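Local coordinates for Abbfa_003403 (PDB 4ZXH), which is a four-domain nonribosomal peptide synthetase module that probably activates an amino acid, condenses it with an upstream intermediate and releases the peptide product, at residues A[634-640]-A[820-826]; A[832-836]-A[845-849]; A[975-979]-A[1225-1229]; A[980-984]-A[1076-1081]. All coordinates share one frame. Residue numbers count along the deposited sequence, not the author numbering.

Interaction 1 of 4, residues A[634-640]-A[820-826]; sequences PKGVRIG and AVDYWQR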
loop_
_atom_site.group_PDB
_atom_site.type_symbol
_atom_site.label_atom_id
_atom_site.label_comp_id
_atom_site.label_asym_id
_atom_site.label_seq_id
_atom_site.Cartn_x
_atom_site.Cartn_y
_atom_site.Cartn_z
ATOM N N PRO A 634 6.964 -2.026 39.533
ATOM C CA PRO A 634 5.663 -2.699 39.642
ATOM C C PRO A 634 4.556 -1.749 40.098
ATOM O O PRO A 634 4.787 -0.927 40.984
ATOM C CB PRO A 634 5.930 -3.776 40.693
ATOM C CG PRO A 634 6.932 -3.118 41.615
ATOM C CD PRO A 634 7.784 -2.212 40.747
ATOM N N LYS A 635 3.374 -1.861 39.501
ATOM C CA LYS A 635 2.243 -0.996 39.852
ATOM C C LYS A 635 1.070 -1.833 40.327
ATOM O O LYS A 635 0.549 -2.661 39.586
ATOM C CB LYS A 635 1.778 -0.160 38.659
ATOM C CG LYS A 635 2.790 0.773 38.048
ATOM C CD LYS A 635 2.115 1.652 36.977
ATOM C CE LYS A 635 1.548 0.840 35.796
ATOM N NZ LYS A 635 1.054 1.713 34.681
ATOM N N GLY A 636 0.628 -1.621 41.548
ATOM C CA GLY A 636 -0.470 -2.420 42.037
ATOM C C GLY A 636 -1.755 -1.647 41.941
ATOM O O GLY A 636 -1.893 -0.604 42.567
ATOM N N VAL A 637 -2.702 -2.161 41.167
ATOM C CA VAL A 637 -3.963 -1.477 40.984
ATOM C C VAL A 637 -4.946 -1.973 42.021
ATOM O O VAL A 637 -5.325 -3.143 42.013
ATOM C CB VAL A 637 -4.529 -1.703 39.560
ATOM C CG1 VAL A 637 -5.899 -1.022 39.400
ATOM C CG2 VAL A 637 -3.552 -1.198 38.508
ATOM N N ARG A 638 -5.352 -1.095 42.931
ATOM C CA ARG A 638 -6.274 -1.484 43.995
ATOM C C ARG A 638 -7.704 -1.310 43.543
ATOM O O ARG A 638 -8.147 -0.204 43.254
ATOM C CB ARG A 638 -6.031 -0.670 45.267
ATOM C CG ARG A 638 -4.763 -1.031 46.004
ATOM C CD ARG A 638 -4.423 0.050 47.001
ATOM N NE ARG A 638 -5.198 -0.025 48.228
ATOM C CZ ARG A 638 -5.487 1.020 48.995
ATOM N NH1 ARG A 638 -5.114 2.243 48.635
ATOM N NH2 ARG A 638 -6.180 0.841 50.110
ATOM N N ILE A 639 -8.430 -2.414 43.500
ATOM C CA ILE A 639 -9.797 -2.408 43.019
ATOM C C ILE A 639 -10.725 -2.639 44.193
ATOM O O ILE A 639 -10.475 -3.529 45.029
ATOM C CB ILE A 639 -10.006 -3.487 41.926
ATOM C CG1 ILE A 639 -9.113 -3.183 40.736
ATOM C CG2 ILE A 639 -11.458 -3.535 41.474
ATOM C CD1 ILE A 639 -9.464 -1.858 40.048
ATOM N N GLY A 640 -11.771 -1.814 44.267
ATOM C CA GLY A 640 -12.764 -1.876 45.329
ATOM C C GLY A 640 -13.918 -2.777 44.943
ATOM O O GLY A 640 -14.090 -3.129 43.773
ATOM N N ALA A 820 -10.490 2.388 39.573
ATOM C CA ALA A 820 -9.728 1.904 40.718
ATOM C C ALA A 820 -9.715 2.927 41.835
ATOM O O ALA A 820 -9.945 4.119 41.596
ATOM C CB ALA A 820 -8.323 1.581 40.310
ATOM N N VAL A 821 -9.444 2.459 43.051
ATOM C CA VAL A 821 -9.238 3.341 44.193
ATOM C C VAL A 821 -7.967 4.177 44.001
ATOM O O VAL A 821 -8.000 5.420 44.058
ATOM C CB VAL A 821 -9.133 2.549 45.498
ATOM C CG1 VAL A 821 -8.816 3.491 46.662
ATOM C CG2 VAL A 821 -10.409 1.746 45.745
ATOM N N ASP A 822 -6.860 3.474 43.757
ATOM C CA ASP A 822 -5.577 4.100 43.461
ATOM C C ASP A 822 -4.527 3.079 43.012
ATOM O O ASP A 822 -4.811 1.887 42.895
ATOM C CB ASP A 822 -5.076 4.862 44.685
ATOM C CG ASP A 822 -4.990 3.993 45.916
ATOM O OD1 ASP A 822 -4.718 2.790 45.775
ATOM O OD2 ASP A 822 -5.234 4.508 47.028
ATOM N N TYR A 823 -3.319 3.572 42.749
ATOM C CA TYR A 823 -2.129 2.736 42.666
ATOM C C TYR A 823 -1.551 2.580 44.074
ATOM O O TYR A 823 -1.343 3.579 44.785
ATOM C CB TYR A 823 -1.086 3.352 41.729
ATOM C CG TYR A 823 -1.424 3.313 40.251
ATOM C CD1 TYR A 823 -1.621 2.105 39.596
ATOM C CD2 TYR A 823 -1.512 4.483 39.502
ATOM C CE1 TYR A 823 -1.921 2.059 38.236
ATOM C CE2 TYR A 823 -1.805 4.447 38.141
ATOM C CZ TYR A 823 -2.014 3.233 37.516
ATOM O OH TYR A 823 -2.301 3.181 36.169
ATOM N N TRP A 824 -1.276 1.344 44.477
ATOM C CA TRP A 824 -0.867 1.089 45.851
ATOM C C TRP A 824 0.423 1.842 46.252
ATOM O O TRP A 824 1.523 1.599 45.711
ATOM C CB TRP A 824 -0.716 -0.417 46.079
ATOM C CG TRP A 824 -0.024 -0.754 47.358
ATOM C CD1 TRP A 824 1.198 -1.343 47.495
ATOM C CD2 TRP A 824 -0.495 -0.491 48.683
ATOM N NE1 TRP A 824 1.511 -1.481 48.828
ATOM C CE2 TRP A 824 0.486 -0.969 49.576
ATOM C CE3 TRP A 824 -1.660 0.084 49.201
ATOM C CZ2 TRP A 824 0.336 -0.886 50.967
ATOM C CZ3 TRP A 824 -1.805 0.178 50.585
ATOM C CH2 TRP A 824 -0.808 -0.303 51.449
ATOM N N GLN A 825 0.249 2.765 47.207
ATOM C CA GLN A 825 1.310 3.633 47.736
ATOM C C GLN A 825 2.134 4.345 46.659
ATOM O O GLN A 825 3.358 4.490 46.759
ATOM C CB GLN A 825 2.198 2.837 48.673
ATOM C CG GLN A 825 1.388 2.472 49.893
ATOM C CD GLN A 825 2.176 1.883 51.034
ATOM O OE1 GLN A 825 3.088 1.071 50.847
ATOM N NE2 GLN A 825 1.819 2.296 52.242
ATOM N N ARG A 826 1.415 4.811 45.644
ATOM C CA ARG A 826 1.960 5.674 44.624
ATOM C C ARG A 826 1.021 6.855 44.403
ATOM O O ARG A 826 0.441 6.990 43.335
ATOM C CB ARG A 826 2.164 4.907 43.326
ATOM C CG ARG A 826 3.241 3.839 43.388
ATOM C CD ARG A 826 3.637 3.390 41.976
ATOM N NE ARG A 826 4.328 2.105 41.984
ATOM C CZ ARG A 826 5.607 1.940 42.324
ATOM N NH1 ARG A 826 6.339 2.989 42.690
ATOM N NH2 ARG A 826 6.155 0.723 42.307
#
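Gly-636 O and both main-chain groups of Arg-638 are satisfied by segment 820-826, which runs antiparallel to strand 635-640, while Lys-635, Val-637 and Ile-639 bond to strand 621-627. Trp-824 N donates to Gly-636 O (2.8 Å), Arg-638 N to Asp-822 O (3.0 Å) and Val-821 N to Arg-638 O (3.0 Å); Tyr-823 CA adds a CA-H...O contact of 3.3 Å to Gly-636 O. Upstream of the strand, Pro-634 O takes a short bond from Arg-826 NH2 (2.5 Å) and a weak one from Arg-826 NE (3.2 Å). The charge of Arg-638 is met by Asp-822 through a salt bridge, NH1 to OD2 at 2.8 Å, while Trp-824 CE3 covers one face of its guanidinium. Tyr-823 OH and Trp-824 NE1 find their partners in Glu-767 and the carbonyl of Asp-576. Between Val-637 and Tyr-823, a non-hydrogen-bonded pair, CG2 meets CE1 at 3.7 Å, and Ala-820 CB lies 3.6 Å from Ile-639 CD1. Strand 635-640 is thus the middle member of a three-stranded antiparallel sheet in the adenylation domain; beyond the short, weakly bonded strand 822-823, a type II turn from Tyr-823 to Arg-826 leads straight into helix 827-833.

Interaction 2 of 4, residues A[832-836]-A[845-849]; sequences AQFRT and RLYRT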
loop_
_atom_site.group_PDB
_atom_site.type_symbol
_atom_site.label_atom_id
_atom_site.label_comp_id
_atom_site.label_asym_id
_atom_site.label_seq_id
_atom_site.Cartn_x
_atom_site.Cartn_y
_atom_site.Cartn_z
ATOM N N ALA A 832 -1.930 11.777 38.933
ATOM C CA ALA A 832 -1.718 12.188 37.545
ATOM C C ALA A 832 -2.554 11.371 36.552
ATOM O O ALA A 832 -3.001 11.904 35.536
ATOM C CB ALA A 832 -0.240 12.085 37.190
ATOM N N GLN A 833 -2.752 10.084 36.841
ATOM C CA GLN A 833 -3.520 9.198 35.966
ATOM C C GLN A 833 -5.021 9.200 36.288
ATOM O O GLN A 833 -5.838 8.887 35.415
ATOM C CB GLN A 833 -2.992 7.763 36.050
ATOM C CG GLN A 833 -1.533 7.616 35.712
ATOM C CD GLN A 833 -1.192 8.201 34.357
ATOM O OE1 GLN A 833 -1.509 7.622 33.305
ATOM N NE2 GLN A 833 -0.549 9.362 34.371
ATOM N N PHE A 834 -5.382 9.529 37.532
ATOM C CA PHE A 834 -6.793 9.669 37.916
ATOM C C PHE A 834 -7.101 11.113 38.310
ATOM O O PHE A 834 -6.655 11.589 39.353
ATOM C CB PHE A 834 -7.152 8.737 39.080
ATOM C CG PHE A 834 -6.939 7.268 38.795
ATOM C CD1 PHE A 834 -7.977 6.476 38.330
ATOM C CD2 PHE A 834 -5.711 6.668 39.040
ATOM C CE1 PHE A 834 -7.792 5.120 38.086
ATOM C CE2 PHE A 834 -5.519 5.300 38.799
ATOM C CZ PHE A 834 -6.560 4.534 38.322
ATOM N N ARG A 835 -7.860 11.809 37.470
ATOM C CA ARG A 835 -8.130 13.233 37.652
ATOM C C ARG A 835 -9.557 13.560 37.265
ATOM O O ARG A 835 -10.186 12.824 36.493
ATOM C CB ARG A 835 -7.203 14.097 36.782
ATOM C CG ARG A 835 -5.738 13.810 36.886
ATOM C CD ARG A 835 -5.001 14.327 35.686
ATOM N NE ARG A 835 -4.846 15.770 35.734
ATOM C CZ ARG A 835 -4.470 16.513 34.697
ATOM N NH1 ARG A 835 -4.218 15.937 33.518
ATOM N NH2 ARG A 835 -4.350 17.834 34.834
ATOM N N THR A 836 -10.058 14.679 37.773
ATOM C CA THR A 836 -11.162 15.351 37.111
ATOM C C THR A 836 -10.558 16.388 36.181
ATOM O O THR A 836 -9.438 16.852 36.408
ATOM C CB THR A 836 -12.094 16.036 38.078
ATOM O OG1 THR A 836 -11.469 17.237 38.547
ATOM C CG2 THR A 836 -12.402 15.118 39.239
ATOM N N ARG A 845 -14.459 12.001 38.359
ATOM C CA ARG A 845 -13.128 11.437 38.278
ATOM C C ARG A 845 -12.986 10.588 37.009
ATOM O O ARG A 845 -13.901 9.836 36.650
ATOM C CB ARG A 845 -12.854 10.612 39.535
ATOM C CG ARG A 845 -11.402 10.245 39.786
ATOM C CD ARG A 845 -11.264 9.766 41.214
ATOM N NE ARG A 845 -9.929 9.300 41.566
ATOM C CZ ARG A 845 -9.619 8.021 41.760
ATOM N NH1 ARG A 845 -10.552 7.077 41.636
ATOM N NH2 ARG A 845 -8.379 7.688 42.096
ATOM N N LEU A 846 -11.850 10.735 36.326
ATOM C CA LEU A 846 -11.583 10.025 35.075
ATOM C C LEU A 846 -10.215 9.365 35.073
ATOM O O LEU A 846 -9.308 9.776 35.798
ATOM C CB LEU A 846 -11.652 10.962 33.870
ATOM C CG LEU A 846 -12.837 11.879 33.634
ATOM C CD1 LEU A 846 -12.563 12.724 32.394
ATOM C CD2 LEU A 846 -14.084 11.052 33.465
ATOM N N TYR A 847 -10.069 8.348 34.232
ATOM C CA TYR A 847 -8.810 7.637 34.114
ATOM C C TYR A 847 -8.227 7.789 32.725
ATOM O O TYR A 847 -8.920 7.630 31.719
ATOM C CB TYR A 847 -8.972 6.148 34.446
ATOM C CG TYR A 847 -7.740 5.349 34.057
ATOM C CD1 TYR A 847 -6.546 5.475 34.774
ATOM C CD2 TYR A 847 -7.757 4.498 32.959
ATOM C CE1 TYR A 847 -5.405 4.759 34.405
ATOM C CE2 TYR A 847 -6.626 3.783 32.588
ATOM C CZ TYR A 847 -5.458 3.914 33.316
ATOM O OH TYR A 847 -4.353 3.200 32.938
ATOM N N ARG A 848 -6.936 8.089 32.691
ATOM C CA ARG A 848 -6.187 8.329 31.462
ATOM C C ARG A 848 -5.518 7.035 30.962
ATOM O O ARG A 848 -4.568 6.516 31.581
ATOM C CB ARG A 848 -5.159 9.422 31.738
ATOM C CG ARG A 848 -4.238 9.719 30.623
ATOM C CD ARG A 848 -3.305 10.851 30.974
ATOM N NE ARG A 848 -2.847 11.485 29.747
ATOM C CZ ARG A 848 -2.282 12.680 29.701
ATOM N NH1 ARG A 848 -2.097 13.354 30.829
ATOM N NH2 ARG A 848 -1.905 13.189 28.535
ATOM N N THR A 849 -6.004 6.516 29.837
ATOM C CA THR A 849 -5.625 5.169 29.414
ATOM C C THR A 849 -4.360 5.048 28.583
ATOM O O THR A 849 -3.838 3.953 28.416
ATOM C CB THR A 849 -6.722 4.530 28.596
ATOM O OG1 THR A 849 -6.822 5.227 27.351
ATOM C CG2 THR A 849 -8.037 4.588 29.339
#
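This is an antiparallel pairing in a beta hairpin, where the short strand 834-835, emerging directly from helix 827-833, lies along the start of strand 846-855. Arg-835 and Leu-846 form a hydrogen-bonded pair, with Arg-835 N to Leu-846 O at 3.0 Å and Leu-846 N to Arg-835 O at 2.7 Å. One further bond, Arg-848 N to Gln-833 O (3.0 Å), reaches the last helical residue, so the pairing starts where the helix stops. Phe-834 and Tyr-847, the non-hydrogen-bonded pair, lie on the same face of the sheet, both buried; their rings meet obliquely, centroids 5.0 Å apart. Arg-845, its NH1 hydrogen-bonded to Ala-820 O, lays its guanidinium over Phe-834 CB (NH2 to CB 3.4 Å). On the other side Arg-835 NH1 and Arg-848 NH1 come within 4.3 Å, like charges, Arg-848 being salt-bridged to Glu-811. Strand 846-855 also pairs with strands 809-816 and 861-863, so the hairpin belongs to the five-stranded antiparallel sheet of the adenylation domain, consistent with the small beta subdomain of the ANL enzyme fold.

Interaction 3 of 4, residues A[975-979]-A[1225-1229]; sequences RDPIE and NVLPL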
loop_
_atom_site.group_PDB
_atom_site.type_symbol
_atom_site.label_atom_id
_atom_site.label_comp_id
_atom_site.label_asym_id
_atom_site.label_seq_id
_atom_site.Cartn_x
_atom_site.Cartn_y
_atom_site.Cartn_z
ATOM N N ARG A 975 20.367 -13.163 -16.227
ATOM C CA ARG A 975 20.701 -14.592 -16.220
ATOM C C ARG A 975 20.226 -15.376 -17.452
ATOM O O ARG A 975 20.712 -16.477 -17.717
ATOM C CB ARG A 975 20.147 -15.233 -14.936
ATOM C CG ARG A 975 20.707 -14.593 -13.638
ATOM C CD ARG A 975 19.835 -14.851 -12.403
ATOM N NE ARG A 975 18.520 -14.227 -12.531
ATOM C CZ ARG A 975 17.525 -14.405 -11.667
ATOM N NH1 ARG A 975 17.707 -15.185 -10.607
ATOM N NH2 ARG A 975 16.355 -13.798 -11.854
ATOM N N ASP A 976 19.299 -14.818 -18.218
ATOM C CA ASP A 976 18.831 -15.501 -19.416
ATOM C C ASP A 976 18.574 -14.462 -20.516
ATOM O O ASP A 976 18.762 -13.265 -20.275
ATOM C CB ASP A 976 17.590 -16.357 -19.080
ATOM C CG ASP A 976 16.378 -15.532 -18.677
ATOM O OD1 ASP A 976 16.482 -14.293 -18.595
ATOM O OD2 ASP A 976 15.307 -16.138 -18.432
ATOM N N PRO A 977 18.181 -14.899 -21.733
ATOM C CA PRO A 977 17.936 -13.897 -22.785
ATOM C C PRO A 977 16.904 -12.789 -22.443
ATOM O O PRO A 977 17.052 -11.657 -22.894
ATOM C CB PRO A 977 17.436 -14.756 -23.954
ATOM C CG PRO A 977 18.185 -16.055 -23.795
ATOM C CD PRO A 977 18.265 -16.266 -22.293
ATOM N N ILE A 978 15.869 -13.104 -21.679
ATOM C CA ILE A 978 14.883 -12.091 -21.336
ATOM C C ILE A 978 15.496 -11.021 -20.435
ATOM O O ILE A 978 15.315 -9.824 -20.649
ATOM C CB ILE A 978 13.663 -12.712 -20.637
ATOM C CG1 ILE A 978 12.732 -13.394 -21.656
ATOM C CG2 ILE A 978 12.925 -11.668 -19.825
ATOM C CD1 ILE A 978 11.548 -14.090 -21.018
ATOM N N GLU A 979 16.248 -11.435 -19.430
ATOM C CA GLU A 979 16.826 -10.433 -18.552
ATOM C C GLU A 979 17.948 -9.659 -19.274
ATOM O O GLU A 979 18.141 -8.474 -19.004
ATOM C CB GLU A 979 17.327 -11.078 -17.256
ATOM C CG GLU A 979 16.217 -11.757 -16.456
ATOM C CD GLU A 979 16.722 -12.441 -15.206
ATOM O OE1 GLU A 979 17.956 -12.570 -15.039
ATOM O OE2 GLU A 979 15.878 -12.857 -14.387
ATOM N N ASN A 1225 22.738 -18.668 -8.847
ATOM C CA ASN A 1225 22.119 -17.512 -9.507
ATOM C C ASN A 1225 22.621 -17.221 -10.923
ATOM O O ASN A 1225 22.677 -16.065 -11.317
ATOM C CB ASN A 1225 22.324 -16.271 -8.639
ATOM C CG ASN A 1225 21.076 -15.426 -8.496
ATOM O OD1 ASN A 1225 19.977 -15.803 -8.927
ATOM N ND2 ASN A 1225 21.236 -14.278 -7.847
ATOM N N VAL A 1226 22.991 -18.253 -11.682
ATOM C CA VAL A 1226 23.297 -18.076 -13.105
ATOM C C VAL A 1226 22.146 -18.550 -14.043
ATOM O O VAL A 1226 22.269 -18.484 -15.284
ATOM C CB VAL A 1226 24.594 -18.800 -13.501
ATOM C CG1 VAL A 1226 25.725 -18.325 -12.620
ATOM C CG2 VAL A 1226 24.421 -20.294 -13.398
ATOM N N LEU A 1227 21.055 -19.025 -13.437
ATOM C CA LEU A 1227 19.763 -19.202 -14.102
ATOM C C LEU A 1227 18.642 -18.706 -13.181
ATOM O O LEU A 1227 18.783 -18.750 -11.967
ATOM C CB LEU A 1227 19.515 -20.667 -14.478
ATOM C CG LEU A 1227 20.325 -21.184 -15.651
ATOM C CD1 LEU A 1227 20.005 -22.653 -15.920
ATOM C CD2 LEU A 1227 20.043 -20.313 -16.873
ATOM N N PRO A 1228 17.526 -18.236 -13.757
ATOM C CA PRO A 1228 16.401 -17.765 -12.939
ATOM C C PRO A 1228 15.734 -18.892 -12.157
ATOM O O PRO A 1228 15.703 -20.033 -12.620
ATOM C CB PRO A 1228 15.427 -17.181 -13.978
ATOM C CG PRO A 1228 16.268 -16.845 -15.154
ATOM C CD PRO A 1228 17.352 -17.895 -15.181
ATOM N N LEU A 1229 15.187 -18.575 -10.988
ATOM C CA LEU A 1229 14.550 -19.601 -10.179
ATOM C C LEU A 1229 13.343 -20.201 -10.883
ATOM O O LEU A 1229 13.070 -21.381 -10.712
ATOM C CB LEU A 1229 14.154 -19.048 -8.814
ATOM C CG LEU A 1229 15.211 -19.295 -7.732
ATOM C CD1 LEU A 1229 16.613 -18.816 -8.171
ATOM C CD2 LEU A 1229 14.801 -18.634 -6.429
HETATM O O HOH W 1 22.831 -17.877 -17.850
#
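Neither segment offers its partner a regular edge: residues 975-979 turn from a loop into the first turn of helix 977-990, whereas the segment 1225-1229 is an irregular link between helices 1210-1223 and 1233-1251. The backbones come closest at Arg-975 and Leu-1227, with CA atoms 5.2 Å apart. Asn-1225, with positive phi, is the C-prime residue of the Schellman motif that ends the preceding helix. Arg-975 O and Val-1226 O, two acceptors, are bridged by a water that donates to both, at 2.5 Å from Arg-975 O and 2.7 Å from Val-1226 O. Among the side chains Arg-975 dominates. Its NH1 donates to Asn-1225 OD1 (2.9 Å), while Pro-1228 CA lies over one face of the guanidinium, 3.7 Å from NH1. The rest of the guanidinium is held by Glu-979, with Arg-975 NH2 to Glu-979 OE2 at 2.7 Å and Arg-975 NE to Glu-979 OE1 at 3.1 Å; Arg-975 N also donates to Glu-979 OE1 (2.8 Å). The Pro-1228 ring reaches Asp-976, CG to OD2 3.5 Å, and Asp-976 is salt-bridged to Arg-1045 of helix 1037-1046. Asp-976 OD1 accepts from Glu-979 N (3.0 Å), the capping bond of an N-cap. The lead-in and N-cap of a carrier-protein helix thus pack on the C-prime residue of a Schellman motif and the loop after it, an interdomain contact with the thioesterase domain.

Interaction 4 of 4, residues A[980-984]-A[1076-1081]; sequences IELCT and STFCYM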
loop_
_atom_site.group_PDB
_atom_site.type_symbol
_atom_site.label_atom_id
_atom_site.label_comp_id
_atom_site.label_asym_id
_atom_site.label_seq_id
_atom_site.Cartn_x
_atom_site.Cartn_y
_atom_site.Cartn_z
ATOM N N ILE A 980 18.657 -10.299 -20.209
ATOM C CA ILE A 980 19.653 -9.578 -21.009
ATOM C C ILE A 980 19.009 -8.448 -21.827
ATOM O O ILE A 980 19.502 -7.319 -21.819
ATOM C CB ILE A 980 20.433 -10.528 -21.941
ATOM C CG1 ILE A 980 21.321 -11.440 -21.092
ATOM C CG2 ILE A 980 21.282 -9.743 -22.912
ATOM C CD1 ILE A 980 22.105 -12.477 -21.886
ATOM N N GLU A 981 17.884 -8.733 -22.484
ATOM C CA GLU A 981 17.186 -7.723 -23.273
ATOM C C GLU A 981 16.613 -6.578 -22.414
ATOM O O GLU A 981 16.651 -5.417 -22.814
ATOM C CB GLU A 981 16.064 -8.363 -24.087
ATOM C CG GLU A 981 15.274 -7.364 -24.915
ATOM C CD GLU A 981 15.657 -7.349 -26.391
ATOM O OE1 GLU A 981 15.922 -8.438 -26.956
ATOM O OE2 GLU A 981 15.695 -6.239 -26.980
ATOM N N LEU A 982 16.084 -6.891 -21.238
ATOM C CA LEU A 982 15.561 -5.837 -20.370
ATOM C C LEU A 982 16.687 -4.979 -19.791
ATOM O O LEU A 982 16.546 -3.766 -19.685
ATOM C CB LEU A 982 14.719 -6.426 -19.239
ATOM C CG LEU A 982 13.453 -7.160 -19.694
ATOM C CD1 LEU A 982 12.788 -7.930 -18.530
ATOM C CD2 LEU A 982 12.488 -6.169 -20.354
ATOM N N CYS A 983 17.807 -5.595 -19.423
ATOM C CA CYS A 983 18.905 -4.819 -18.862
ATOM C C CYS A 983 19.433 -3.846 -19.886
ATOM O O CYS A 983 19.511 -2.650 -19.618
ATOM C CB CYS A 983 20.042 -5.710 -18.368
ATOM S SG CYS A 983 19.758 -6.402 -16.752
ATOM N N THR A 984 19.786 -4.354 -21.061
ATOM C CA THR A 984 20.197 -3.476 -22.150
ATOM C C THR A 984 19.170 -2.366 -22.420
ATOM O O THR A 984 19.533 -1.226 -22.677
ATOM C CB THR A 984 20.431 -4.272 -23.412
ATOM O OG1 THR A 984 21.548 -5.125 -23.189
ATOM C CG2 THR A 984 20.784 -3.362 -24.530
ATOM N N SER A 1076 24.559 -17.347 -26.321
ATOM C CA SER A 1076 24.025 -16.133 -25.728
ATOM C C SER A 1076 24.912 -14.901 -25.952
ATOM O O SER A 1076 26.068 -15.024 -26.334
ATOM C CB SER A 1076 23.819 -16.372 -24.243
ATOM O OG SER A 1076 23.769 -15.171 -23.546
ATOM N N THR A 1077 24.362 -13.715 -25.703
ATOM C CA THR A 1077 25.087 -12.478 -25.939
ATOM C C THR A 1077 25.615 -11.846 -24.662
ATOM O O THR A 1077 26.218 -10.771 -24.716
ATOM C CB THR A 1077 24.203 -11.451 -26.640
ATOM O OG1 THR A 1077 23.042 -11.214 -25.842
ATOM C CG2 THR A 1077 23.763 -11.967 -28.022
ATOM N N PHE A 1078 25.394 -12.505 -23.522
ATOM C CA PHE A 1078 25.718 -11.936 -22.215
ATOM C C PHE A 1078 27.150 -11.387 -22.088
ATOM O O PHE A 1078 27.383 -10.359 -21.442
ATOM C CB PHE A 1078 25.507 -12.972 -21.110
ATOM C CG PHE A 1078 26.048 -12.529 -19.776
ATOM C CD1 PHE A 1078 25.251 -11.803 -18.898
ATOM C CD2 PHE A 1078 27.360 -12.791 -19.421
ATOM C CE1 PHE A 1078 25.741 -11.345 -17.677
ATOM C CE2 PHE A 1078 27.874 -12.330 -18.184
ATOM C CZ PHE A 1078 27.061 -11.611 -17.316
ATOM N N CYS A 1079 28.105 -12.108 -22.662
ATOM C CA CYS A 1079 29.527 -11.752 -22.582
ATOM C C CYS A 1079 29.911 -10.443 -23.284
ATOM O O CYS A 1079 31.056 -10.011 -23.135
ATOM C CB CYS A 1079 30.366 -12.883 -23.187
ATOM S SG CYS A 1079 29.928 -13.178 -24.994
ATOM N N TYR A 1080 28.998 -9.849 -24.079
ATOM C CA TYR A 1080 29.271 -8.589 -24.804
ATOM C C TYR A 1080 28.719 -7.372 -24.073
ATOM O O TYR A 1080 29.049 -6.248 -24.430
ATOM C CB TYR A 1080 28.695 -8.622 -26.239
ATOM C CG TYR A 1080 29.249 -9.763 -27.031
ATOM C CD1 TYR A 1080 30.618 -9.862 -27.256
ATOM C CD2 TYR A 1080 28.429 -10.780 -27.510
ATOM C CE1 TYR A 1080 31.159 -10.918 -27.936
ATOM C CE2 TYR A 1080 28.970 -11.850 -28.210
ATOM C CZ TYR A 1080 30.340 -11.911 -28.409
ATOM O OH TYR A 1080 30.908 -12.963 -29.082
ATOM N N MET A 1081 27.867 -7.576 -23.063
ATOM C CA MET A 1081 27.323 -6.435 -22.337
ATOM C C MET A 1081 28.433 -5.592 -21.714
ATOM O O MET A 1081 28.528 -4.403 -21.985
ATOM C CB MET A 1081 26.343 -6.869 -21.261
ATOM C CG MET A 1081 25.213 -7.714 -21.777
ATOM S SD MET A 1081 24.005 -8.111 -20.474
ATOM C CE MET A 1081 23.031 -6.602 -20.581
#
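Ile-980 and Met-1081 do most of the work here, each extending its side chain from the backbone toward the other segment. Ile-980 adopts the mt rotamer, which carries CD1 out to Phe-1078 CB at 3.5 Å and to Ser-1076 OG at 3.6 Å, while its CG2 lies 3.7 Å from Thr-1077 OG1 and 4.0 Å from Met-1081 SD. The Phe-1078 ring, with chi1 in t, presents its edge to Ile-980 CD1; the ring also meets that of Tyr-1194. Met-1081 is mtp: the chain runs out straight through chi2 and then bends at chi3, so that CE lies against helix 977-990, 3.8 Å from Cys-983 CB, 3.8 Å from Ile-980 O and 3.3 Å from Thr-984 OG1. Thr-984, chi1 in m, directs its hydroxyl back along its own helix, where OG1 makes a weak bond to Ile-980 O (3.3 Å). Ser-1076, chi1 in t, likewise uses OG locally, accepting from Phe-1078 N at 3.1 Å in an ST turn. On the far side of the helix Leu-982 packs on helices 1008-1022 and 1037-1046, within the carrier protein. At this boundary with the thioesterase domain the hydroxyls of Thr-984 and Ser-1076 are used within their own segments, and what joins the two is apolar and van der Waals contact, which depends on shape and burial and sets no strict directional geometry.

The four contacts form two separate groups. Interactions 1 and 2 lie in the adenylation domain with centres 13 Å apart and touch directly: Arg-845 NH1 of interaction 2 reaches Ala-820 O of interaction 1 at 3.0 Å, a probable hydrogen bond, and Tyr-823 CE2 packs on Phe-834 CE2 at 3.9 Å. Interactions 3 and 4, centres 11 Å apart, use the lead-in and N-terminal part of helix 977-990 in turn, and join the carrier, which bears the phosphopantetheine, to two separate loops of the thioesterase domain. The groups lie on opposite sides of the chain's centre and make no direct contact, the nearest atoms of interactions 1 and 3 being about 48 Å apart and their centres about 65 Å.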